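Local structure of walker-type atpase (Pyrococcus abyssi, 2QEN) at residues L99-L104 and R118-L123; P56-D61 and G128-A133; E26-Y31 and N164-L169. The protein binds ADP and magnesium through a P-loop ATPase domain and probably works as a Walker-type ATPase, although its cellular role is unknown. The protein carries 1 engineered substitution. One frame throughout, in Å; residues are numbered along the deposited sequence.

Contact 1 (L99-L104 and R118-L123); sequences LNLKFL and RELNDL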
loop_
_atom_site.group_PDB
_atom_site.type_symbol
_atom_site.label_atom_id
_atom_site.label_comp_id
_atom_site.label_asym_id
_atom_site.label_seq_id
_atom_site.Cartn_x
_atom_site.Cartn_y
_atom_site.Cartn_z
ATOM N N LEU A 99 -15.192 -13.305 25.454
ATOM C CA LEU A 99 -13.799 -13.123 25.915
ATOM C C LEU A 99 -13.391 -11.668 26.136
ATOM O O LEU A 99 -13.758 -10.787 25.357
ATOM C CB LEU A 99 -12.814 -13.730 24.911
ATOM C CG LEU A 99 -12.205 -15.123 25.082
ATOM C CD1 LEU A 99 -10.898 -15.148 24.306
ATOM C CD2 LEU A 99 -11.958 -15.507 26.546
ATOM N N ASN A 100 -12.627 -11.434 27.197
ATOM C CA ASN A 100 -11.987 -10.148 27.441
ATOM C C ASN A 100 -10.494 -10.242 27.130
ATOM O O ASN A 100 -9.902 -11.326 27.189
ATOM C CB ASN A 100 -12.182 -9.703 28.892
ATOM C CG ASN A 100 -13.613 -9.260 29.195
ATOM O OD1 ASN A 100 -14.255 -8.575 28.392
ATOM N ND2 ASN A 100 -14.109 -9.634 30.373
ATOM N N LEU A 101 -9.892 -9.105 26.797
ATOM C CA LEU A 101 -8.467 -9.050 26.531
ATOM C C LEU A 101 -7.727 -8.421 27.701
ATOM O O LEU A 101 -7.953 -7.247 28.025
ATOM C CB LEU A 101 -8.178 -8.278 25.236
ATOM C CG LEU A 101 -8.481 -8.949 23.890
ATOM C CD1 LEU A 101 -8.344 -7.936 22.755
ATOM C CD2 LEU A 101 -7.558 -10.145 23.654
ATOM N N LYS A 102 -6.849 -9.213 28.322
ATOM C CA LYS A 102 -6.024 -8.761 29.442
ATOM C C LYS A 102 -5.085 -7.606 29.067
ATOM O O LYS A 102 -4.936 -6.652 29.837
ATOM C CB LYS A 102 -5.223 -9.936 30.026
ATOM C CG LYS A 102 -4.296 -9.566 31.188
ATOM C CD LYS A 102 -4.089 -10.708 32.178
ATOM C CE LYS A 102 -3.286 -10.223 33.383
ATOM N NZ LYS A 102 -3.457 -11.084 34.599
ATOM N N PHE A 103 -4.478 -7.677 27.882
ATOM C CA PHE A 103 -3.407 -6.740 27.539
ATOM C C PHE A 103 -3.868 -5.278 27.443
ATOM O O PHE A 103 -3.055 -4.362 27.471
ATOM C CB PHE A 103 -2.585 -7.211 26.315
ATOM C CG PHE A 103 -3.198 -6.875 24.978
ATOM C CD1 PHE A 103 -2.932 -5.652 24.360
ATOM C CD2 PHE A 103 -4.024 -7.786 24.330
ATOM C CE1 PHE A 103 -3.494 -5.330 23.113
ATOM C CE2 PHE A 103 -4.591 -7.481 23.084
ATOM C CZ PHE A 103 -4.325 -6.245 22.477
ATOM N N LEU A 104 -5.178 -5.074 27.370
ATOM C CA LEU A 104 -5.749 -3.729 27.276
ATOM C C LEU A 104 -5.697 -2.954 28.587
ATOM O O LEU A 104 -5.690 -1.722 28.571
ATOM C CB LEU A 104 -7.191 -3.774 26.759
ATOM C CG LEU A 104 -7.423 -4.287 25.338
ATOM C CD1 LEU A 104 -8.897 -4.138 25.001
ATOM C CD2 LEU A 104 -6.561 -3.539 24.328
ATOM N N ARG A 118 -0.724 -13.920 21.484
ATOM C CA ARG A 118 -1.361 -15.095 22.090
ATOM C C ARG A 118 -2.805 -14.823 22.524
ATOM O O ARG A 118 -3.691 -15.624 22.244
ATOM C CB ARG A 118 -0.540 -15.619 23.287
ATOM C CG ARG A 118 0.756 -16.327 22.891
ATOM C CD ARG A 118 1.383 -17.044 24.095
ATOM N NE ARG A 118 2.031 -16.086 24.995
ATOM C CZ ARG A 118 3.348 -15.922 25.105
ATOM N NH1 ARG A 118 4.179 -16.675 24.386
ATOM N NH2 ARG A 118 3.837 -15.014 25.947
ATOM N N GLU A 119 -3.034 -13.704 23.208
ATOM C CA GLU A 119 -4.393 -13.271 23.542
ATOM C C GLU A 119 -5.306 -13.067 22.315
ATOM O O GLU A 119 -6.481 -13.424 22.348
ATOM C CB GLU A 119 -4.363 -12.008 24.408
ATOM C CG GLU A 119 -3.867 -12.237 25.830
ATOM C CD GLU A 119 -3.803 -10.953 26.661
ATOM O OE1 GLU A 119 -4.762 -10.144 26.598
ATOM O OE2 GLU A 119 -2.794 -10.759 27.390
ATOM N N LEU A 120 -4.759 -12.510 21.236
ATOM C CA LEU A 120 -5.515 -12.316 19.990
ATOM C C LEU A 120 -5.856 -13.634 19.298
ATOM O O LEU A 120 -6.922 -13.754 18.699
ATOM C CB LEU A 120 -4.761 -11.405 19.016
ATOM C CG LEU A 120 -4.609 -9.940 19.417
ATOM C CD1 LEU A 120 -3.794 -9.198 18.350
ATOM C CD2 LEU A 120 -5.969 -9.283 19.640
ATOM N N ASN A 121 -4.946 -14.608 19.385
ATOM C CA ASN A 121 -5.193 -15.971 18.922
ATOM C C ASN A 121 -6.281 -16.687 19.753
ATOM O O ASN A 121 -7.093 -17.428 19.197
ATOM C CB ASN A 121 -3.893 -16.789 18.925
ATOM C CG ASN A 121 -4.078 -18.185 18.333
ATOM O OD1 ASN A 121 -4.222 -18.339 17.122
ATOM N ND2 ASN A 121 -4.074 -19.205 19.185
ATOM N N ASP A 122 -6.279 -16.469 21.074
ATOM C CA ASP A 122 -7.346 -16.962 21.982
ATOM C C ASP A 122 -8.706 -16.409 21.557
ATOM O O ASP A 122 -9.722 -17.102 21.607
ATOM C CB ASP A 122 -7.085 -16.527 23.434
ATOM C CG ASP A 122 -5.910 -17.246 24.077
ATOM O OD1 ASP A 122 -5.386 -18.224 23.487
ATOM O OD2 ASP A 122 -5.506 -16.831 25.188
ATOM N N LEU A 123 -8.708 -15.145 21.131
ATOM C CA LEU A 123 -9.905 -14.494 20.624
ATOM C C LEU A 123 -10.322 -15.134 19.285
ATOM O O LEU A 123 -11.515 -15.395 19.047
ATOM C CB LEU A 123 -9.650 -12.987 20.506
ATOM C CG LEU A 123 -10.682 -12.002 19.952
ATOM C CD1 LEU A 123 -12.002 -12.146 20.690
ATOM C CD2 LEU A 123 -10.148 -10.568 20.071
#
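The polar part of the contact is carried by Glu119, whose extended side chain leaves helix 113-127 with CG anti to the carbonyl carbon (chi1 -71°) and sets its carboxylate against the backbone of Lys102 and Phe103. The bond from Phe103 N to Glu119 OE1, 2.8 Å long and 151° at the hydrogen, uses the syn lone pair of that oxygen. Lys102 N is also close to OE1, but its angle is too poor for a bond. The same carboxylate lies at the edge of the Phe103 ring, the two planes 59° apart, with CD2 of Phe103 3.4 Å from OE1 of Glu119. In this way one helix side chain fastens the loop that joins helices 88-95 and 113-127 of the P-loop ATPase domain. An alanine in place of Glu119 would remove the acceptor of Phe103 N and would probably loosen the loop against the helix. Apolar contacts fill the buried side. Leu101 CD1 reaches CD2 of Leu120 at 4.1 Å and CD2 of Leu123 at 4.2 Å, each pair roughly perpendicular, while its CD2 lies against Glu119 CB. CE2 of Phe103 touches the same Leu120 methyl. Farther along, Leu99 rests CD1 over the backbone carbonyl of Asp122.

Contact 2 (P56-D61 and G128-A133); sequences PGILID and GEFIVA
Phe130 carries CG anti to its backbone N (chi1 -169°), which turns the ring across the neighbouring strand, whereas Ile58 holds CG1 in the crowded position between N and the carbonyl carbon (chi1 51°), directed at that ring. Gly57 CA sits over one face of the phenyl group, 4.1 Å from the centroid of Phe130 and offset toward the rim, a CH-pi contact. Ile58 CG1 approaches CE2 of Phe130 obliquely at 4.1 Å, and Pro56 CB packs against CD1. The backbones run parallel, with Gly57 beside Ile131, Ile58 beside Val132 and Leu59 beside Ala133. Four hydrogen bonds join them: Ile131 N to Pro56 O, Ile58 N to Ile131 O, Ala133 N to Ile58 O and Ile60 N to Ala133 O. The last is the straightest, 177° at the hydrogen, and at 2.7 Å between Ile60 N and Ala133 O also the shortest. This is one edge of the five-stranded parallel sheet of the P-loop ATPase core, strand 57-61 being one of its two outermost strands within the chain. A water donates to both Pro56 O and Glu129 O, bridging the backbones where the pairing begins. On the face bearing Ile58 and Val132, Ile60 CD1 meets CG1 of Val132 at 3.9 Å, and helices 74-84 and 113-127 cover these residues. On the other face Leu59 CD1 touches CB of Ala133 at 3.8 Å beneath helix 44-54. The Leu59 side chain lies about 8 Å from the bound magnesium ion and about 4 Å from the side chain of Asp135, a known magnesium ligand of this protein that does not bind the metal in this model.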
loop_
_atom_site.group_PDB
_atom_site.type_symbol
_atom_site.label_atom_id
_atom_site.label_comp_id
_atom_site.label_asym_id
_atom_site.label_seq_id
_atom_site.Cartn_x
_atom_site.Cartn_y
_atom_site.Cartn_z
ATOM N N PRO A 56 -13.486 -9.983 11.741
ATOM C CA PRO A 56 -12.774 -9.505 12.937
ATOM C C PRO A 56 -11.272 -9.405 12.687
ATOM O O PRO A 56 -10.616 -10.389 12.291
ATOM C CB PRO A 56 -13.059 -10.584 13.995
ATOM C CG PRO A 56 -14.219 -11.323 13.505
ATOM C CD PRO A 56 -14.249 -11.221 12.013
ATOM N N GLY A 57 -10.745 -8.210 12.904
ATOM C CA GLY A 57 -9.353 -7.934 12.635
ATOM C C GLY A 57 -9.030 -6.499 12.949
ATOM O O GLY A 57 -9.922 -5.689 13.209
ATOM N N ILE A 58 -7.738 -6.199 12.935
ATOM C CA ILE A 58 -7.227 -4.849 13.141
ATOM C C ILE A 58 -6.228 -4.454 12.052
ATOM O O ILE A 58 -5.509 -5.299 11.502
ATOM C CB ILE A 58 -6.578 -4.666 14.548
ATOM C CG1 ILE A 58 -5.544 -5.766 14.819
ATOM C CG2 ILE A 58 -7.657 -4.599 15.614
ATOM C CD1 ILE A 58 -4.921 -5.704 16.214
ATOM N N LEU A 59 -6.208 -3.166 11.734
ATOM C CA LEU A 59 -5.300 -2.634 10.725
ATOM C C LEU A 59 -4.324 -1.675 11.402
ATOM O O LEU A 59 -4.731 -0.663 11.991
ATOM C CB LEU A 59 -6.082 -1.948 9.579
ATOM C CG LEU A 59 -5.349 -1.339 8.368
ATOM C CD1 LEU A 59 -4.336 -2.307 7.845
ATOM C CD2 LEU A 59 -6.328 -0.985 7.218
ATOM N N ILE A 60 -3.040 -2.016 11.324
ATOM C CA ILE A 60 -1.973 -1.166 11.853
ATOM C C ILE A 60 -1.252 -0.453 10.708
ATOM O O ILE A 60 -0.650 -1.097 9.856
ATOM C CB ILE A 60 -0.970 -1.981 12.688
ATOM C CG1 ILE A 60 -1.693 -2.652 13.865
ATOM C CG2 ILE A 60 0.168 -1.078 13.224
ATOM C CD1 ILE A 60 -1.158 -3.989 14.205
ATOM N N ASP A 61 -1.323 0.878 10.709
ATOM C CA ASP A 61 -0.656 1.725 9.721
ATOM C C ASP A 61 0.818 1.936 10.115
ATOM O O ASP A 61 1.142 2.778 10.961
ATOM C CB ASP A 61 -1.386 3.072 9.583
ATOM C CG ASP A 61 -0.959 3.854 8.330
ATOM O OD1 ASP A 61 0.208 3.725 7.887
ATOM O OD2 ASP A 61 -1.797 4.601 7.779
ATOM N N GLY A 128 -13.250 -18.173 15.306
ATOM C CA GLY A 128 -12.837 -18.970 14.156
ATOM C C GLY A 128 -11.450 -18.537 13.734
ATOM O O GLY A 128 -10.534 -19.363 13.636
ATOM N N GLU A 129 -11.301 -17.222 13.564
ATOM C CA GLU A 129 -10.107 -16.588 13.026
ATOM C C GLU A 129 -10.080 -15.131 13.476
ATOM O O GLU A 129 -11.126 -14.466 13.492
ATOM C CB GLU A 129 -10.222 -16.578 11.503
ATOM C CG GLU A 129 -8.943 -16.579 10.754
ATOM C CD GLU A 129 -9.128 -17.170 9.386
ATOM O OE1 GLU A 129 -9.634 -16.465 8.491
ATOM O OE2 GLU A 129 -8.759 -18.353 9.201
ATOM N N PHE A 130 -8.888 -14.639 13.812
ATOM C CA PHE A 130 -8.669 -13.207 14.003
ATOM C C PHE A 130 -7.556 -12.692 13.073
ATOM O O PHE A 130 -6.491 -13.316 12.961
ATOM C CB PHE A 130 -8.388 -12.873 15.476
ATOM C CG PHE A 130 -8.403 -11.403 15.775
ATOM C CD1 PHE A 130 -9.588 -10.754 16.058
ATOM C CD2 PHE A 130 -7.214 -10.655 15.748
ATOM C CE1 PHE A 130 -9.601 -9.382 16.313
ATOM C CE2 PHE A 130 -7.221 -9.284 16.015
ATOM C CZ PHE A 130 -8.420 -8.649 16.309
ATOM N N ILE A 131 -7.805 -11.562 12.409
ATOM C CA ILE A 131 -6.826 -10.986 11.486
ATOM C C ILE A 131 -6.052 -9.801 12.084
ATOM O O ILE A 131 -6.641 -8.867 12.630
ATOM C CB ILE A 131 -7.463 -10.573 10.117
ATOM C CG1 ILE A 131 -8.179 -11.766 9.458
ATOM C CG2 ILE A 131 -6.399 -9.958 9.150
ATOM C CD1 ILE A 131 -9.373 -11.350 8.580
ATOM N N VAL A 132 -4.725 -9.857 11.971
ATOM C CA VAL A 132 -3.879 -8.698 12.249
ATOM C C VAL A 132 -3.256 -8.269 10.941
ATOM O O VAL A 132 -2.538 -9.037 10.317
ATOM C CB VAL A 132 -2.758 -8.990 13.288
ATOM C CG1 VAL A 132 -1.930 -7.709 13.560
ATOM C CG2 VAL A 132 -3.351 -9.521 14.568
ATOM N N ALA A 133 -3.572 -7.049 10.509
ATOM C CA ALA A 133 -3.043 -6.505 9.256
ATOM C C ALA A 133 -2.078 -5.345 9.477
ATOM O O ALA A 133 -2.360 -4.408 10.219
ATOM C CB ALA A 133 -4.168 -6.094 8.336
HETATM O O HOH W 1 -11.421 -12.833 11.131
#

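Contact 3 (E26-Y31 and N164-L169); sequences ESLENY and NLKIIL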
loop_
_atom_site.group_PDB
_atom_site.type_symbol
_atom_site.label_atom_id
_atom_site.label_comp_id
_atom_site.label_asym_id
_atom_site.label_seq_id
_atom_site.Cartn_x
_atom_site.Cartn_y
_atom_site.Cartn_z
ATOM N N GLU A 26 -9.273 -16.589 -0.193
ATOM C CA GLU A 26 -8.612 -17.840 -0.555
ATOM C C GLU A 26 -7.209 -17.940 0.054
ATOM O O GLU A 26 -6.827 -18.984 0.575
ATOM C CB GLU A 26 -8.572 -18.017 -2.081
ATOM C CG GLU A 26 -9.944 -18.287 -2.720
ATOM C CD GLU A 26 -9.921 -18.415 -4.262
ATOM O OE1 GLU A 26 -8.933 -17.992 -4.898
ATOM O OE2 GLU A 26 -10.906 -18.944 -4.837
ATOM N N SER A 27 -6.460 -16.843 0.020
ATOM C CA SER A 27 -5.112 -16.849 0.564
ATOM C C SER A 27 -5.090 -17.073 2.078
ATOM O O SER A 27 -4.268 -17.841 2.594
ATOM C CB SER A 27 -4.367 -15.567 0.208
ATOM O OG SER A 27 -3.023 -15.683 0.629
ATOM N N LEU A 28 -5.996 -16.396 2.781
ATOM C CA LEU A 28 -6.171 -16.618 4.218
ATOM C C LEU A 28 -6.486 -18.080 4.538
ATOM O O LEU A 28 -5.887 -18.650 5.456
ATOM C CB LEU A 28 -7.217 -15.675 4.804
ATOM C CG LEU A 28 -6.619 -14.394 5.391
ATOM C CD1 LEU A 28 -6.234 -13.376 4.312
ATOM C CD2 LEU A 28 -7.568 -13.778 6.398
ATOM N N GLU A 29 -7.375 -18.692 3.748
ATOM C CA GLU A 29 -7.698 -20.125 3.874
ATOM C C GLU A 29 -6.489 -21.034 3.714
ATOM O O GLU A 29 -6.425 -22.092 4.332
ATOM C CB GLU A 29 -8.749 -20.554 2.849
ATOM C CG GLU A 29 -10.145 -20.047 3.141
ATOM C CD GLU A 29 -11.095 -20.167 1.962
ATOM O OE1 GLU A 29 -10.859 -21.019 1.066
ATOM O OE2 GLU A 29 -12.089 -19.399 1.938
ATOM N N ASN A 30 -5.535 -20.624 2.882
ATOM C CA ASN A 30 -4.423 -21.504 2.509
ATOM C C ASN A 30 -3.107 -21.309 3.283
ATOM O O ASN A 30 -2.323 -22.243 3.395
ATOM C CB ASN A 30 -4.179 -21.421 0.996
ATOM C CG ASN A 30 -5.314 -22.038 0.179
ATOM O OD1 ASN A 30 -6.061 -22.881 0.666
ATOM N ND2 ASN A 30 -5.436 -21.616 -1.072
ATOM N N TYR A 31 -2.885 -20.103 3.809
ATOM C CA TYR A 31 -1.618 -19.710 4.426
ATOM C C TYR A 31 -1.872 -18.884 5.677
ATOM O O TYR A 31 -2.808 -18.094 5.703
ATOM C CB TYR A 31 -0.761 -18.870 3.453
ATOM C CG TYR A 31 -0.504 -19.535 2.119
ATOM C CD1 TYR A 31 0.467 -20.529 1.987
ATOM C CD2 TYR A 31 -1.258 -19.192 0.997
ATOM C CE1 TYR A 31 0.688 -21.157 0.763
ATOM C CE2 TYR A 31 -1.046 -19.805 -0.230
ATOM C CZ TYR A 31 -0.071 -20.780 -0.344
ATOM O OH TYR A 31 0.135 -21.390 -1.560
ATOM N N ASN A 164 -5.315 -19.844 14.916
ATOM C CA ASN A 164 -6.515 -19.017 14.788
ATOM C C ASN A 164 -6.195 -17.553 14.550
ATOM O O ASN A 164 -7.021 -16.673 14.775
ATOM C CB ASN A 164 -7.398 -19.213 16.008
ATOM C CG ASN A 164 -7.855 -20.634 16.134
ATOM O OD1 ASN A 164 -7.164 -21.469 16.712
ATOM N ND2 ASN A 164 -9.019 -20.926 15.584
ATOM N N LEU A 165 -4.974 -17.304 14.090
ATOM C CA LEU A 165 -4.521 -15.962 13.852
ATOM C C LEU A 165 -3.967 -15.867 12.431
ATOM O O LEU A 165 -3.150 -16.695 12.021
ATOM C CB LEU A 165 -3.470 -15.592 14.895
ATOM C CG LEU A 165 -3.158 -14.113 15.108
ATOM C CD1 LEU A 165 -4.353 -13.408 15.753
ATOM C CD2 LEU A 165 -1.899 -13.980 15.978
ATOM N N LYS A 166 -4.453 -14.883 11.676
ATOM C CA LYS A 166 -3.990 -14.665 10.312
ATOM C C LYS A 166 -3.353 -13.284 10.224
ATOM O O LYS A 166 -3.821 -12.333 10.848
ATOM C CB LYS A 166 -5.142 -14.801 9.305
ATOM C CG LYS A 166 -5.724 -16.203 9.202
ATOM C CD LYS A 166 -4.715 -17.203 8.602
ATOM C CE LYS A 166 -5.095 -18.637 8.942
ATOM N NZ LYS A 166 -6.031 -19.212 7.966
ATOM N N ILE A 167 -2.275 -13.197 9.461
ATOM C CA ILE A 167 -1.518 -11.960 9.331
ATOM C C ILE A 167 -1.512 -11.577 7.842
ATOM O O ILE A 167 -1.282 -12.428 6.980
ATOM C CB ILE A 167 -0.086 -12.100 9.910
ATOM C CG1 ILE A 167 -0.122 -12.261 11.436
ATOM C CG2 ILE A 167 0.816 -10.897 9.508
ATOM C CD1 ILE A 167 1.246 -12.486 12.040
ATOM N N ILE A 168 -1.861 -10.325 7.567
ATOM C CA ILE A 168 -1.784 -9.752 6.231
ATOM C C ILE A 168 -0.750 -8.637 6.296
ATOM O O ILE A 168 -0.829 -7.780 7.176
ATOM C CB ILE A 168 -3.148 -9.169 5.773
ATOM C CG1 ILE A 168 -4.208 -10.274 5.703
ATOM C CG2 ILE A 168 -3.021 -8.463 4.385
ATOM C CD1 ILE A 168 -5.635 -9.761 5.525
ATOM N N LEU A 169 0.219 -8.669 5.382
ATOM C CA LEU A 169 1.190 -7.591 5.212
ATOM C C LEU A 169 0.976 -6.966 3.843
ATOM O O LEU A 169 0.953 -7.661 2.824
ATOM C CB LEU A 169 2.635 -8.115 5.329
ATOM C CG LEU A 169 3.012 -8.991 6.538
ATOM C CD1 LEU A 169 4.473 -9.389 6.423
ATOM C CD2 LEU A 169 2.785 -8.273 7.850
#
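Helix 26-30 passes strand 165-169 with 9.3 Å between the axes at their closest and 130° between their N-to-C directions, Leu28 lying nearest to Lys166. Lys166 starts with CG anti to its carbonyl carbon, and bends at chi2 (-67°) and chi4 (87°) bring its ammonium group to the last turn of the helix. There NZ donates to the backbone carbonyl O of Leu28 over 2.6 Å, from above the carbonyl plane and not along a lone pair. The carbonyls at a helix C-terminal end carry partial negative charge, so this position would probably favour the protonated amine; Glu129 OE2 forms a salt bridge with the same NZ. The aliphatic part of the lysine is used as well. Its CB lies 3.9 Å from CD2 of Leu28, the two side chains lying alongside and running opposite ways, and its CD comes within 3.6 Å of Tyr31 O. The other branch of Leu28, CD1, meets CD1 of Ile168 at 3.9 Å, with the side chains roughly perpendicular. Helix 18-30 is thus laid against one face of the parallel sheet, where Leu28 also touches Ile131 of strand 130-135 and Thr34 of strand 33-37, the two neighbours of strand 165-171.

From the N terminus, helix 18-30 comes first and its final turn pairs with the most distant partner in sequence, strand 165-171, so contact 3 closes the outermost loop. Within that span, contact 2 closes a shorter loop by pairing strand 57-61 with strand 130-135. Contact 1 is the innermost, joining 99-104 to helix 113-127 just before the chain enters strand 130-135. The three therefore nest without crossing. Contacts 2 and 3 meet inside the sheet, where strands 130-135 and 165-171 are neighbours, and Ile131 touches Ile168. Leu120 and Leu123 carry contact 1 onto Phe130 of contact 2, tying a peripheral loop and its helix to the central sheet.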